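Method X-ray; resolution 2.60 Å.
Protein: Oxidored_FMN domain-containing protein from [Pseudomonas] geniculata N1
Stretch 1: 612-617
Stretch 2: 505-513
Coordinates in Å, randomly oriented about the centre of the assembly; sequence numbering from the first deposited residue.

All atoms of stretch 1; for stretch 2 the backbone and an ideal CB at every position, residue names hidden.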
# COMPACT_ATOMS: atom_id res chain seq x y z
N ALA A 612 -16.40 -21.87 22.10
CA ALA A 612 -16.83 -21.43 20.75
C ALA A 612 -15.73 -21.72 19.72
O ALA A 612 -14.56 -22.06 20.12
CB ALA A 612 -17.21 -19.97 20.77
N VAL A 613 -16.10 -21.61 18.44
CA VAL A 613 -15.23 -21.90 17.26
C VAL A 613 -15.65 -20.96 16.14
O VAL A 613 -16.84 -21.02 15.78
CB VAL A 613 -15.36 -23.37 16.81
CG1 VAL A 613 -14.66 -23.62 15.48
CG2 VAL A 613 -14.88 -24.34 17.88
N VAL A 614 -14.74 -20.12 15.63
CA VAL A 614 -15.07 -19.31 14.42
C VAL A 614 -14.28 -19.90 13.24
O VAL A 614 -13.02 -19.94 13.31
CB VAL A 614 -14.84 -17.80 14.60
CG1 VAL A 614 -15.56 -17.01 13.52
CG2 VAL A 614 -15.28 -17.31 15.98
N LEU A 615 -15.01 -20.41 12.25
CA LEU A 615 -14.45 -20.87 10.95
C LEU A 615 -14.37 -19.68 9.97
O LEU A 615 -15.41 -19.13 9.60
CB LEU A 615 -15.34 -22.00 10.41
CG LEU A 615 -15.43 -23.25 11.29
CD1 LEU A 615 -16.43 -24.24 10.73
CD2 LEU A 615 -14.07 -23.93 11.45
N VAL A 616 -13.14 -19.30 9.61
CA VAL A 616 -12.83 -18.26 8.58
C VAL A 616 -12.09 -18.95 7.43
O VAL A 616 -10.83 -19.00 7.48
CB VAL A 616 -12.01 -17.08 9.17
CG1 VAL A 616 -12.20 -15.82 8.35
CG2 VAL A 616 -12.35 -16.80 10.63
N THR A 617 -12.84 -19.46 6.44
CA THR A 617 -12.31 -20.38 5.38
C THR A 617 -12.67 -19.93 3.96
O THR A 617 -12.13 -20.51 3.01
CB THR A 617 -12.76 -21.83 5.64
OG1 THR A 617 -14.18 -21.86 5.53
CG2 THR A 617 -12.33 -22.34 7.00
N UNK A 505 -22.48 -24.13 18.74
CA UNK A 505 -21.37 -23.31 19.30
C UNK A 505 -20.41 -22.87 18.18
O UNK A 505 -19.54 -21.99 18.45
CB UNK A 505 -20.60 -24.10 20.37
N UNK A 506 -20.55 -23.44 16.97
CA UNK A 506 -19.70 -23.12 15.78
C UNK A 506 -20.27 -21.89 15.05
O UNK A 506 -21.48 -21.87 14.76
CB UNK A 506 -19.63 -24.31 14.82
N UNK A 507 -19.41 -20.92 14.76
CA UNK A 507 -19.79 -19.62 14.13
C UNK A 507 -18.93 -19.37 12.88
O UNK A 507 -17.95 -20.10 12.63
CB UNK A 507 -19.62 -18.47 15.12
N UNK A 508 -19.31 -18.33 12.15
CA UNK A 508 -18.60 -17.78 10.96
C UNK A 508 -18.42 -16.29 11.18
O UNK A 508 -19.05 -15.71 12.07
CB UNK A 508 -19.36 -18.05 9.66
N UNK A 509 -17.56 -15.61 10.39
CA UNK A 509 -17.43 -14.16 10.47
C UNK A 509 -18.76 -13.40 10.41
O UNK A 509 -18.80 -12.32 10.94
CB UNK A 509 -16.53 -13.68 9.33
N UNK A 510 -19.80 -13.95 9.77
CA UNK A 510 -21.15 -13.32 9.67
C UNK A 510 -21.66 -12.94 11.07
O UNK A 510 -22.07 -11.77 11.26
CB UNK A 510 -22.14 -14.27 8.99
N UNK A 511 -21.58 -13.87 12.02
CA UNK A 511 -22.03 -13.70 13.43
C UNK A 511 -21.24 -12.58 14.11
O UNK A 511 -21.85 -11.78 14.84
CB UNK A 511 -21.86 -15.00 14.21
N UNK A 512 -19.93 -12.51 13.88
CA UNK A 512 -19.05 -11.51 14.55
C UNK A 512 -19.30 -10.13 13.94
O UNK A 512 -19.28 -9.15 14.70
CB UNK A 512 -17.57 -11.89 14.41
N UNK A 513 -19.51 -10.08 12.63
CA UNK A 513 -19.90 -8.85 11.89
C UNK A 513 -21.26 -8.34 12.41
O UNK A 513 -21.45 -7.12 12.44
CB UNK A 513 -19.98 -9.12 10.39

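The backbone sets the frame. Stretch 2 runs parallel to strand 612-616, with CA of 506 4.9 Å from Val613 CA and CA of 507 4.7 Å from Val614 CA, and then turns into a helix whose axis lies at 108° to the strand.

Position 505 precedes the bridge. Its carbonyl O lies 3.5 Å from Val613 N, a weak hydrogen bond (144° at the hydrogen) that any residue could supply. The CA-to-CB bond points sideways, with the ideal CB 4.6 Å from Ala612 CA, so a long or flat side chain could bend back over the strand. The residue is His505; chi1 of 78° (p) brings the end of the side chain nearer, NE2 reaching 4.1 Å from Val613 CG2, with the ring oblique to that methyl.

At 506, phi/psi of -85/131 is extended, and CB points to the sheet face that carries the Val613 side chain. The ideal CB is 5.2 Å from Leu615 CD1, so the setting is apolar and a beta-branched or other aliphatic residue would suit. Val506 fills it in rotamer t: CG1 meets Leu615 CD1 at 3.7 Å and Val613 CG1 at 4.4 Å.

Position 507 makes the firmest backbone links: its N donates to Val613 O (2.8 Å, 163°), and its O accepts from Leu615 N (3.0 Å, 164°). Proline, lacking the amide hydrogen, would not suit. CB turns to the face of Val614, and the ideal CB of 507 is 4.6 Å from Val614 CG2, which favours leucine, isoleucine, valine or methionine. Leu507, in rotamer m,t, places CB 3.8 Å from Val613 O and approaches loosely, CD1 lying 4.6 Å from Val614 CG2.

At 508 the side chain points away overall, although the ideal CB is 4.1 Å from Leu615 O. The helix begins just beyond, so serine, threonine, aspartate or asparagine would suit as a cap. Thr508 is that N-cap: OG1 of Thr508 accepts from the backbone N of 510 at 3.0 Å.

Phi of -50° at 509 is compatible with proline, and its N has no acceptor on stretch 1. The ideal CB is 4.9 Å from Val616 CG1 and 5.4 Å from Val614 CG1, so proline or a compact aliphatic residue would fit. In Pro509 the ring packs CG against Val616 CG1 (3.7 Å) and CD against Val614 CG1 (4.3 Å), while CD also lies 3.2 Å from Leu615 O.

Position 510 is out of reach of stretch 1, which sets no preference; Glu510 makes its carboxylate bonds elsewhere in the structure.

At 511, CB points toward the strand, but nothing of it lies within 5.5 Å. Polar residues able to serve the helix start are plausible, and Asp511 OD2 accepts from Thr508 N at 3.3 Å.

At 512, CB again points toward stretch 1 from beyond 5.5 Å, so an aliphatic side chain with at least a gamma carbon could touch Val614, and several would suit. Ile512 does so, CG1 to Val614 CG1 at 4.3 Å.

Position 513 is out of reach and unconstrained by the strand. It holds Leu513, whose N bonds to Pro509 O at 2.9 Å.

Stretch 2 (505-513) HVLTPEDIL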
# COMPACT_ATOMS: atom_id res chain seq x y z
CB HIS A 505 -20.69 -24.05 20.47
CG HIS A 505 -19.74 -25.12 20.06
ND1 HIS A 505 -20.15 -26.24 19.36
CD2 HIS A 505 -18.40 -25.24 20.24
CE1 HIS A 505 -19.10 -27.00 19.12
NE2 HIS A 505 -18.01 -26.40 19.64
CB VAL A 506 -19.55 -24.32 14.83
CG1 VAL A 506 -18.64 -24.00 13.65
CG2 VAL A 506 -19.04 -25.56 15.56
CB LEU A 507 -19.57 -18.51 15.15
CG LEU A 507 -20.14 -18.74 16.55
CD1 LEU A 507 -19.60 -17.72 17.54
CD2 LEU A 507 -21.66 -18.72 16.53
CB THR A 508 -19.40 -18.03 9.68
OG1 THR A 508 -20.25 -16.90 9.48
CG2 THR A 508 -20.23 -19.29 9.72
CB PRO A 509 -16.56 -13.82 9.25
CG PRO A 509 -15.71 -15.05 9.05
CD PRO A 509 -16.61 -16.20 9.44
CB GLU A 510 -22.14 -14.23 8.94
CG GLU A 510 -21.88 -14.33 7.43
CD GLU A 510 -21.82 -13.01 6.67
OE1 GLU A 510 -22.65 -12.12 6.94
OE2 GLU A 510 -20.94 -12.87 5.81
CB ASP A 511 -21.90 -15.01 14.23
CG ASP A 511 -22.73 -16.14 13.65
OD1 ASP A 511 -23.96 -15.96 13.51
OD2 ASP A 511 -22.14 -17.19 13.32
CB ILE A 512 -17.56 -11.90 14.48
CG1 ILE A 512 -17.34 -13.36 14.87
CG2 ILE A 512 -16.73 -10.95 15.33
CD1 ILE A 512 -18.09 -13.81 16.11
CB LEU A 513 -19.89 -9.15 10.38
CG LEU A 513 -18.50 -9.25 9.73
CD1 LEU A 513 -18.53 -10.10 8.47
CD2 LEU A 513 -17.95 -7.88 9.40
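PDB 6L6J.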